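Local coordinates for protein of unknown function with a Fic domain (Bacteroides thetaiotaomicron VPI-5482, PDB 3CUC), which is of unknown function but carries a Fic domain, the largely helical fold of the Fic/DOC family, at residues Asp24-Trp28 with Ala276-Ile282; Asn46-Gln52 with Asn65-Tyr71; Leu185-Ile190 with Ile202-Val207. The contacts are given in a common frame with arbitrary orientation. Residue numbers count along the deposited sequence, not the author numbering.

Contact 1 (Asp24-Trp28 with Ala276-Ile282); sequences DLKRW and AAKGESI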
loop_
_atom_site.group_PDB
_atom_site.type_symbol
_atom_site.label_atom_id
_atom_site.label_comp_id
_atom_site.label_asym_id
_atom_site.label_seq_id
_atom_site.Cartn_x
_atom_site.Cartn_y
_atom_site.Cartn_z
ATOM N N ASP A 24 -3.722 22.677 -9.611
ATOM C CA ASP A 24 -4.120 21.406 -10.213
ATOM C C ASP A 24 -3.525 20.265 -9.384
ATOM O O ASP A 24 -4.207 19.288 -9.097
ATOM C CB ASP A 24 -3.651 21.297 -11.675
ATOM C CG ASP A 24 -4.331 22.302 -12.604
ATOM O OD1 ASP A 24 -5.539 22.552 -12.450
ATOM O OD2 ASP A 24 -3.655 22.824 -13.520
ATOM N N LEU A 25 -2.256 20.401 -9.002
ATOM C CA LEU A 25 -1.562 19.387 -8.202
ATOM C C LEU A 25 -2.212 19.205 -6.838
ATOM O O LEU A 25 -2.337 18.080 -6.361
ATOM C CB LEU A 25 -0.075 19.741 -8.039
ATOM C CG LEU A 25 0.793 18.832 -7.154
ATOM C CD1 LEU A 25 0.854 17.399 -7.690
ATOM C CD2 LEU A 25 2.187 19.418 -6.992
ATOM N N LYS A 26 -2.629 20.304 -6.217
ATOM C CA LYS A 26 -3.297 20.231 -4.914
ATOM C C LYS A 26 -4.620 19.481 -4.989
ATOM O O LYS A 26 -4.926 18.674 -4.113
ATOM C CB LYS A 26 -3.551 21.620 -4.328
ATOM C CG LYS A 26 -4.208 21.561 -2.948
ATOM C CD LYS A 26 -4.103 22.863 -2.185
ATOM C CE LYS A 26 -4.388 22.649 -0.707
ATOM N NZ LYS A 26 -5.736 22.075 -0.475
ATOM N N ARG A 27 -5.410 19.766 -6.022
ATOM C CA ARG A 27 -6.665 19.052 -6.248
ATOM C C ARG A 27 -6.426 17.557 -6.363
ATOM O O ARG A 27 -7.139 16.768 -5.745
ATOM C CB ARG A 27 -7.366 19.560 -7.510
ATOM C CG ARG A 27 -8.036 20.920 -7.336
ATOM C CD ARG A 27 -8.416 21.559 -8.670
ATOM N NE ARG A 27 -8.921 20.561 -9.613
ATOM C CZ ARG A 27 -8.446 20.340 -10.839
ATOM N NH1 ARG A 27 -7.457 21.063 -11.345
ATOM N NH2 ARG A 27 -8.986 19.390 -11.585
ATOM N N TRP A 28 -5.419 17.172 -7.146
ATOM C CA TRP A 28 -5.079 15.760 -7.280
ATOM C C TRP A 28 -4.694 15.176 -5.921
ATOM O O TRP A 28 -5.246 14.153 -5.501
ATOM C CB TRP A 28 -3.952 15.523 -8.294
ATOM C CG TRP A 28 -3.347 14.170 -8.114
ATOM C CD1 TRP A 28 -2.145 13.877 -7.533
ATOM C CD2 TRP A 28 -3.942 12.926 -8.448
ATOM N NE1 TRP A 28 -1.947 12.522 -7.509
ATOM C CE2 TRP A 28 -3.037 11.913 -8.066
ATOM C CE3 TRP A 28 -5.152 12.563 -9.044
ATOM C CZ2 TRP A 28 -3.303 10.558 -8.262
ATOM C CZ3 TRP A 28 -5.419 11.213 -9.240
ATOM C CH2 TRP A 28 -4.498 10.227 -8.849
ATOM N N ALA A 276 -6.561 16.131 -14.180
ATOM C CA ALA A 276 -6.286 17.235 -13.264
ATOM C C ALA A 276 -5.282 18.211 -13.864
ATOM O O ALA A 276 -5.518 19.418 -13.862
ATOM C CB ALA A 276 -5.776 16.708 -11.930
ATOM N N ALA A 277 -4.173 17.684 -14.387
ATOM C CA ALA A 277 -3.139 18.499 -15.044
ATOM C C ALA A 277 -3.720 19.400 -16.135
ATOM O O ALA A 277 -3.340 20.561 -16.256
ATOM C CB ALA A 277 -2.049 17.610 -15.631
ATOM N N LYS A 278 -4.656 18.868 -16.913
ATOM C CA LYS A 278 -5.335 19.640 -17.957
ATOM C C LYS A 278 -6.382 20.622 -17.415
ATOM O O LYS A 278 -7.083 21.252 -18.196
ATOM C CB LYS A 278 -6.008 18.687 -18.949
ATOM C CG LYS A 278 -5.047 17.856 -19.789
ATOM C CD LYS A 278 -5.831 16.885 -20.669
ATOM C CE LYS A 278 -4.981 16.303 -21.785
ATOM N NZ LYS A 278 -5.714 15.235 -22.527
ATOM N N GLY A 279 -6.503 20.740 -16.094
ATOM C CA GLY A 279 -7.440 21.681 -15.478
ATOM C C GLY A 279 -8.891 21.227 -15.395
ATOM O O GLY A 279 -9.733 21.965 -14.884
ATOM N N GLU A 280 -9.195 20.019 -15.875
ATOM C CA GLU A 280 -10.575 19.506 -15.896
ATOM C C GLU A 280 -10.974 18.981 -14.522
ATOM O O GLU A 280 -10.130 18.824 -13.656
ATOM C CB GLU A 280 -10.720 18.381 -16.922
ATOM C CG GLU A 280 -10.346 18.767 -18.350
ATOM C CD GLU A 280 -9.922 17.569 -19.178
ATOM O OE1 GLU A 280 -10.491 16.477 -18.976
ATOM O OE2 GLU A 280 -9.015 17.713 -20.025
ATOM N N SER A 281 -12.259 18.692 -14.335
ATOM C CA SER A 281 -12.771 18.235 -13.038
ATOM C C SER A 281 -12.424 16.784 -12.750
ATOM O O SER A 281 -12.282 15.974 -13.676
ATOM C CB SER A 281 -14.294 18.403 -12.964
ATOM O OG SER A 281 -14.842 17.722 -11.842
ATOM N N ILE A 282 -12.317 16.477 -11.453
ATOM C CA ILE A 282 -12.071 15.116 -10.967
ATOM C C ILE A 282 -13.155 14.638 -9.978
ATOM O O ILE A 282 -13.713 13.555 -10.172
ATOM C CB ILE A 282 -10.640 14.946 -10.369
ATOM C CG1 ILE A 282 -10.294 16.070 -9.382
ATOM C CG2 ILE A 282 -9.606 14.903 -11.485
ATOM C CD1 ILE A 282 -8.880 15.989 -8.847
#

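Contact 2 (Asn46-Gln52 with Asn65-Tyr71); sequences NTLTYGQ and NASLKDY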
loop_
_atom_site.group_PDB
_atom_site.type_symbol
_atom_site.label_atom_id
_atom_site.label_comp_id
_atom_site.label_asym_id
_atom_site.label_seq_id
_atom_site.Cartn_x
_atom_site.Cartn_y
_atom_site.Cartn_z
ATOM N N ASN A 46 -12.606 -0.594 8.992
ATOM C CA ASN A 46 -12.880 0.736 9.554
ATOM C C ASN A 46 -14.225 1.236 9.041
ATOM O O ASN A 46 -14.451 1.284 7.826
ATOM C CB ASN A 46 -11.795 1.730 9.158
ATOM C CG ASN A 46 -11.932 3.071 9.874
ATOM O OD1 ASN A 46 -13.031 3.613 10.005
ATOM N ND2 ASN A 46 -10.809 3.614 10.330
ATOM N N THR A 47 -15.113 1.608 9.955
ATOM C CA THR A 47 -16.499 1.894 9.580
ATOM C C THR A 47 -16.800 3.387 9.556
ATOM O O THR A 47 -17.955 3.793 9.630
ATOM C CB THR A 47 -17.509 1.152 10.504
ATOM O OG1 THR A 47 -17.375 1.627 11.851
ATOM C CG2 THR A 47 -17.279 -0.362 10.448
ATOM N N LEU A 48 -15.768 4.209 9.438
ATOM C CA LEU A 48 -15.994 5.626 9.201
ATOM C C LEU A 48 -16.552 5.824 7.800
ATOM O O LEU A 48 -16.003 5.304 6.827
ATOM C CB LEU A 48 -14.713 6.453 9.347
ATOM C CG LEU A 48 -14.194 6.790 10.747
ATOM C CD1 LEU A 48 -13.037 7.772 10.648
ATOM C CD2 LEU A 48 -15.278 7.353 11.650
ATOM N N THR A 49 -17.639 6.587 7.706
ATOM C CA THR A 49 -18.233 6.913 6.414
ATOM C C THR A 49 -17.291 7.847 5.700
ATOM O O THR A 49 -16.275 8.250 6.247
ATOM C CB THR A 49 -19.626 7.580 6.524
ATOM O OG1 THR A 49 -19.486 8.911 7.033
ATOM C CG2 THR A 49 -20.561 6.752 7.416
ATOM N N TYR A 50 -17.634 8.179 4.468
ATOM C CA TYR A 50 -16.809 9.041 3.636
ATOM C C TYR A 50 -16.852 10.476 4.132
ATOM O O TYR A 50 -15.849 11.180 4.093
ATOM C CB TYR A 50 -17.318 8.983 2.206
ATOM C CG TYR A 50 -16.312 9.452 1.198
ATOM C CD1 TYR A 50 -15.205 8.678 0.894
ATOM C CD2 TYR A 50 -16.467 10.671 0.538
ATOM C CE1 TYR A 50 -14.271 9.103 -0.031
ATOM C CE2 TYR A 50 -15.537 11.108 -0.390
ATOM C CZ TYR A 50 -14.442 10.319 -0.672
ATOM O OH TYR A 50 -13.514 10.746 -1.590
ATOM N N GLY A 51 -18.022 10.892 4.611
ATOM C CA GLY A 51 -18.211 12.214 5.183
ATOM C C GLY A 51 -17.391 12.344 6.441
ATOM O O GLY A 51 -16.612 13.286 6.574
ATOM N N GLN A 52 -17.557 11.382 7.352
ATOM C CA GLN A 52 -16.796 11.347 8.597
ATOM C C GLN A 52 -15.302 11.473 8.275
ATOM O O GLN A 52 -14.572 12.222 8.929
ATOM C CB GLN A 52 -17.101 10.056 9.379
ATOM C CG GLN A 52 -18.479 10.035 10.013
ATOM C CD GLN A 52 -18.786 8.726 10.659
ATOM O OE1 GLN A 52 -18.557 7.672 10.079
ATOM N NE2 GLN A 52 -19.311 8.776 11.881
ATOM N N ASN A 65 -21.858 9.445 13.905
ATOM C CA ASN A 65 -21.541 8.472 14.948
ATOM C C ASN A 65 -20.276 7.694 14.603
ATOM O O ASN A 65 -20.088 7.284 13.459
ATOM C CB ASN A 65 -22.718 7.531 15.125
ATOM C CG ASN A 65 -23.966 8.257 15.553
ATOM O OD1 ASN A 65 -25.085 7.763 15.383
ATOM N ND2 ASN A 65 -23.784 9.448 16.118
ATOM N N ALA A 66 -19.403 7.526 15.595
ATOM C CA ALA A 66 -18.103 6.890 15.398
ATOM C C ALA A 66 -17.491 6.546 16.733
ATOM O O ALA A 66 -18.068 6.828 17.786
ATOM C CB ALA A 66 -17.179 7.800 14.643
ATOM N N SER A 67 -16.319 5.927 16.698
ATOM C CA SER A 67 -15.552 5.706 17.926
ATOM C C SER A 67 -14.326 6.579 17.811
ATOM O O SER A 67 -13.859 6.860 16.706
ATOM C CB SER A 67 -15.144 4.240 18.081
ATOM O OG SER A 67 -14.128 3.914 17.138
ATOM N N LEU A 68 -13.807 7.018 18.947
ATOM C CA LEU A 68 -12.591 7.808 18.937
ATOM C C LEU A 68 -11.513 7.053 18.161
ATOM O O LEU A 68 -10.857 7.621 17.308
ATOM C CB LEU A 68 -12.148 8.107 20.362
ATOM C CG LEU A 68 -10.969 9.052 20.488
ATOM C CD1 LEU A 68 -11.237 10.308 19.694
ATOM C CD2 LEU A 68 -10.698 9.369 21.961
ATOM N N LYS A 69 -11.388 5.754 18.429
ATOM C CA LYS A 69 -10.428 4.858 17.760
ATOM C C LYS A 69 -10.498 4.879 16.223
ATOM O O LYS A 69 -9.468 4.920 15.562
ATOM C CB LYS A 69 -10.647 3.424 18.259
ATOM C CG LYS A 69 -9.570 2.418 17.888
ATOM C CD LYS A 69 -10.191 1.061 17.519
ATOM C CE LYS A 69 -9.125 0.017 17.182
ATOM N NZ LYS A 69 -9.529 -0.847 16.030
ATOM N N ASP A 70 -11.694 4.839 15.650
ATOM C CA ASP A 70 -11.816 4.960 14.199
ATOM C C ASP A 70 -11.210 6.265 13.698
ATOM O O ASP A 70 -10.560 6.287 12.657
ATOM C CB ASP A 70 -13.270 4.898 13.749
ATOM C CG ASP A 70 -13.897 3.542 13.962
ATOM O OD1 ASP A 70 -13.755 2.656 13.085
ATOM O OD2 ASP A 70 -14.568 3.387 15.000
ATOM N N TYR A 71 -11.426 7.359 14.425
ATOM C CA TYR A 71 -10.843 8.651 14.042
ATOM C C TYR A 71 -9.342 8.628 14.223
ATOM O O TYR A 71 -8.619 9.163 13.393
ATOM C CB TYR A 71 -11.454 9.823 14.822
ATOM C CG TYR A 71 -12.817 10.245 14.314
ATOM C CD1 TYR A 71 -12.990 10.657 13.001
ATOM C CD2 TYR A 71 -13.932 10.234 15.149
ATOM C CE1 TYR A 71 -14.241 11.034 12.527
ATOM C CE2 TYR A 71 -15.183 10.613 14.686
ATOM C CZ TYR A 71 -15.327 11.012 13.377
ATOM O OH TYR A 71 -16.558 11.384 12.911
#

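Contact 3 (Leu185-Ile190 with Ile202-Val207); sequences LHYRYI and IARLLV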
loop_
_atom_site.group_PDB
_atom_site.type_symbol
_atom_site.label_atom_id
_atom_site.label_comp_id
_atom_site.label_asym_id
_atom_site.label_seq_id
_atom_site.Cartn_x
_atom_site.Cartn_y
_atom_site.Cartn_z
ATOM N N LEU A 185 6.959 -6.477 -3.960
ATOM C CA LEU A 185 7.162 -6.038 -2.571
ATOM C C LEU A 185 5.900 -6.246 -1.725
ATOM O O LEU A 185 5.971 -6.755 -0.605
ATOM C CB LEU A 185 7.589 -4.563 -2.515
ATOM C CG LEU A 185 7.818 -3.949 -1.123
ATOM C CD1 LEU A 185 8.813 -4.773 -0.313
ATOM C CD2 LEU A 185 8.280 -2.505 -1.227
ATOM N N HIS A 186 4.756 -5.835 -2.268
ATOM C CA HIS A 186 3.462 -6.022 -1.617
ATOM C C HIS A 186 3.217 -7.499 -1.346
ATOM O O HIS A 186 2.880 -7.894 -0.224
ATOM C CB HIS A 186 2.353 -5.467 -2.517
ATOM C CG HIS A 186 0.966 -5.663 -1.984
ATOM N ND1 HIS A 186 0.441 -6.904 -1.698
ATOM C CD2 HIS A 186 -0.016 -4.769 -1.722
ATOM C CE1 HIS A 186 -0.798 -6.764 -1.262
ATOM N NE2 HIS A 186 -1.101 -5.479 -1.270
ATOM N N TYR A 187 3.399 -8.315 -2.376
ATOM C CA TYR A 187 3.066 -9.732 -2.284
ATOM C C TYR A 187 3.924 -10.465 -1.266
ATOM O O TYR A 187 3.401 -11.142 -0.386
ATOM C CB TYR A 187 3.194 -10.425 -3.638
ATOM C CG TYR A 187 2.691 -11.842 -3.570
ATOM C CD1 TYR A 187 1.326 -12.113 -3.610
ATOM C CD2 TYR A 187 3.573 -12.907 -3.421
ATOM C CE1 TYR A 187 0.852 -13.408 -3.528
ATOM C CE2 TYR A 187 3.113 -14.207 -3.335
ATOM C CZ TYR A 187 1.750 -14.457 -3.388
ATOM O OH TYR A 187 1.291 -15.757 -3.309
ATOM N N ARG A 188 5.237 -10.329 -1.396
ATOM C CA ARG A 188 6.164 -10.973 -0.470
ATOM C C ARG A 188 5.926 -10.520 0.966
ATOM O O ARG A 188 5.871 -11.353 1.875
ATOM C CB ARG A 188 7.608 -10.711 -0.889
ATOM C CG ARG A 188 7.973 -11.417 -2.178
ATOM C CD ARG A 188 9.418 -11.190 -2.553
ATOM N NE ARG A 188 9.872 -12.158 -3.548
ATOM C CZ ARG A 188 11.139 -12.329 -3.915
ATOM N NH1 ARG A 188 12.111 -11.607 -3.373
ATOM N NH2 ARG A 188 11.438 -13.236 -4.831
ATOM N N TYR A 189 5.764 -9.212 1.166
ATOM C CA TYR A 189 5.459 -8.674 2.492
ATOM C C TYR A 189 4.177 -9.282 3.061
ATOM O O TYR A 189 4.163 -9.767 4.199
ATOM C CB TYR A 189 5.327 -7.146 2.476
ATOM C CG TYR A 189 4.871 -6.599 3.813
ATOM C CD1 TYR A 189 5.793 -6.320 4.821
ATOM C CD2 TYR A 189 3.519 -6.396 4.082
ATOM C CE1 TYR A 189 5.382 -5.843 6.052
ATOM C CE2 TYR A 189 3.099 -5.920 5.307
ATOM C CZ TYR A 189 4.031 -5.648 6.288
ATOM O OH TYR A 189 3.606 -5.172 7.503
ATOM N N ILE A 190 3.106 -9.257 2.268
ATOM C CA ILE A 190 1.812 -9.753 2.732
ATOM C C ILE A 190 1.874 -11.255 3.058
ATOM O O ILE A 190 1.148 -11.734 3.933
ATOM C CB ILE A 190 0.675 -9.447 1.710
ATOM C CG1 ILE A 190 -0.672 -9.315 2.428
ATOM C CG2 ILE A 190 0.606 -10.511 0.615
ATOM C CD1 ILE A 190 -0.811 -8.025 3.240
ATOM N N ILE A 202 0.070 -1.721 5.573
ATOM C CA ILE A 202 1.500 -1.570 5.329
ATOM C C ILE A 202 1.802 -1.964 3.891
ATOM O O ILE A 202 2.474 -1.226 3.182
ATOM C CB ILE A 202 2.368 -2.416 6.286
ATOM C CG1 ILE A 202 2.186 -1.956 7.740
ATOM C CG2 ILE A 202 3.841 -2.320 5.894
ATOM C CD1 ILE A 202 2.806 -0.608 8.043
ATOM N N ALA A 203 1.290 -3.117 3.464
ATOM C CA ALA A 203 1.471 -3.571 2.084
ATOM C C ALA A 203 1.111 -2.460 1.101
ATOM O O ALA A 203 1.909 -2.105 0.232
ATOM C CB ALA A 203 0.639 -4.810 1.808
ATOM N N ARG A 204 -0.078 -1.892 1.267
ATOM C CA ARG A 204 -0.576 -0.896 0.331
ATOM C C ARG A 204 0.193 0.410 0.436
ATOM O O ARG A 204 0.373 1.113 -0.562
ATOM C CB ARG A 204 -2.071 -0.673 0.534
ATOM C CG ARG A 204 -2.908 -1.844 0.026
ATOM C CD ARG A 204 -4.398 -1.563 0.111
ATOM N NE ARG A 204 -4.844 -1.512 1.505
ATOM C CZ ARG A 204 -5.124 -2.574 2.266
ATOM N NH1 ARG A 204 -5.023 -3.809 1.790
ATOM N NH2 ARG A 204 -5.510 -2.394 3.514
ATOM N N LEU A 205 0.654 0.728 1.640
ATOM C CA LEU A 205 1.540 1.876 1.838
ATOM C C LEU A 205 2.875 1.666 1.126
ATOM O O LEU A 205 3.412 2.593 0.536
ATOM C CB LEU A 205 1.760 2.152 3.336
ATOM C CG LEU A 205 0.652 2.951 4.034
ATOM C CD1 LEU A 205 0.772 2.835 5.543
ATOM C CD2 LEU A 205 0.682 4.412 3.605
ATOM N N LEU A 206 3.402 0.446 1.185
ATOM C CA LEU A 206 4.673 0.124 0.542
ATOM C C LEU A 206 4.562 0.213 -0.982
ATOM O O LEU A 206 5.519 0.610 -1.644
ATOM C CB LEU A 206 5.184 -1.262 0.972
ATOM C CG LEU A 206 5.661 -1.398 2.424
ATOM C CD1 LEU A 206 5.873 -2.857 2.780
ATOM C CD2 LEU A 206 6.937 -0.587 2.675
ATOM N N VAL A 207 3.403 -0.138 -1.536
ATOM C CA VAL A 207 3.188 0.006 -2.972
ATOM C C VAL A 207 3.354 1.465 -3.342
ATOM O O VAL A 207 4.126 1.807 -4.237
ATOM C CB VAL A 207 1.784 -0.441 -3.412
ATOM C CG1 VAL A 207 1.477 0.071 -4.818
ATOM C CG2 VAL A 207 1.657 -1.951 -3.345
#

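Contact 1 (Asp24-Trp28 with Ala276-Ile282)
A Schellman motif ends helix 256-277 here, and the chain beyond it curls round the R27 side chain, which projects from helix 22-42 near its start. The turn is made by G279, which has positive phi (81°), a conformation that favours glycine. Its N donates to A276 O at 2.8 Å. The contact joins the first part of the chain to the last modelled part.

R27 is the residue most covered by the partner segment. Its side chain leaves helix 22-42 and enters the curve of 276-282. Within its own helix it makes a salt bridge, R27 NH1 to D24 OD1 at 2.7 Å. The guanidinium lies against the turn, with R27 NH1 3.6 Å from A276 O. E280 O lies at the guanidinium edge, 2.4 Å from R27 NH2. The E280 carboxylate pairs instead with K275.

A276 meets D24, R27 and W28. The carboxylate of D24 lies beside the end of the helix, and D24 CG is 3.4 Å from A276 O. No hydrogen bond joins D24 OD1 to that oxygen, since both are acceptors. On the apolar side, A276 CB packs 4.2 Å from W28 CB. The W28 side chain also touches S269 and L272, so the two helices also pack together in the turns before the helix end.

I282 closes the curve. Its CA-to-CB bond points toward helix 22-42, and its CD1 rests against the backbone there. I282 CD1 reaches R27 O at 3.6 Å and W28 N at 4.0 Å.

Contact 2 (Asn46-Gln52 with Asn65-Tyr71)
A very short hydrogen bond marks this contact: Q52 NE2 donates to N65 O at 2.3 Å. The same nitrogen also bonds S63 O.

The apolar centre is L48. Its CD2 sits over the face of the Y71 ring, 4.1 Å from the centroid, in a CH-pi contact. L48 CD2 also meets A66 CB at 3.6 Å. L48 CG packs 3.7 Å from D70 CB, so the base of the acid is used as an apolar surface. The Y71 hydroxyl bonds the backbone of S63.

N46 makes an Asx turn: L48 N donates to N46 OD1 at 2.9 Å.

Each segment runs into the start of a helix. S67 is the N-cap of helix 68-89. T49 is the N-cap of helix 50-59, where Q52 N donates to T49 OG1 at 3.2 Å and T49 N to Q52 OE1 at 2.8 Å. With OE1 in that reciprocal pair and NE2 on N65 O, Q52 joins the lead-in of helix 68-89 to a helix start closed by a capping box.

Contact 3 (Leu185-Ile190 with Ile202-Val207)
Helices 178-192 and 199-213 pack nearly antiparallel in the Fic domain. The two short segments cross at 158°, with axes 8.8 Å apart. The Fic signature motif, here HPFEDGNGR, begins in the loop between them and runs into helix 199-213.

The small side chain of A203 lets the backbones come close: the CA atoms of H186 and A203 are 4.9 Å apart. The A203 methyl fills a hollow between H186, Y189 and I190. A203 CB lies over the H186 ring, 3.6 Å from its centroid. It is also 3.8 Å from I190 CD1 and 4.0 Å from Y189 CD2. V207 meets the edge of the imidazole, with V207 CG2 3.7 Å from H186 CD2.

L206, the second bump, fits between L185 and Y189. L206 CD1 lies over the Y189 ring face in a CH-pi contact, 4.2 Å from the centroid, and L206 CB touches L185 CD2 at 4.0 Å. The far end of the tyrosine lies on I202, with Y189 CZ 3.4 Å from I202 CG2. The tyrosine also touches P194 and F195.

The polar ends serve partners outside the pair: H186 NE2 bonds Y229, and R204 forms a salt bridge with E44. The R204-E44 pair is consistent with the inhibitory glutamate-arginine pairing known in Fic relatives. With no hydrogen bond across it, the join rests on shape fit and on apolar and CH-pi contacts.

No two of the three contacts touch. The centre of contact 1 lies about 28 Å from those of contacts 2 and 3; contacts 2 and 3 are about 25 Å apart, centre to centre. Nearest atoms are about 9 Å apart for contacts 1 and 2 and for 2 and 3, and about 12 Å for 1 and 3. Along the chain, contact 1 encloses the other two, which follow in series. Contact 3 is the most central and flanks the Fic signature loop. Helix 22-42 links the sites: contact 1 uses its start, its S40 bonds R204 of contact 3, and N41 touches N46 of contact 2. E44, just before contact 2, also reaches R204.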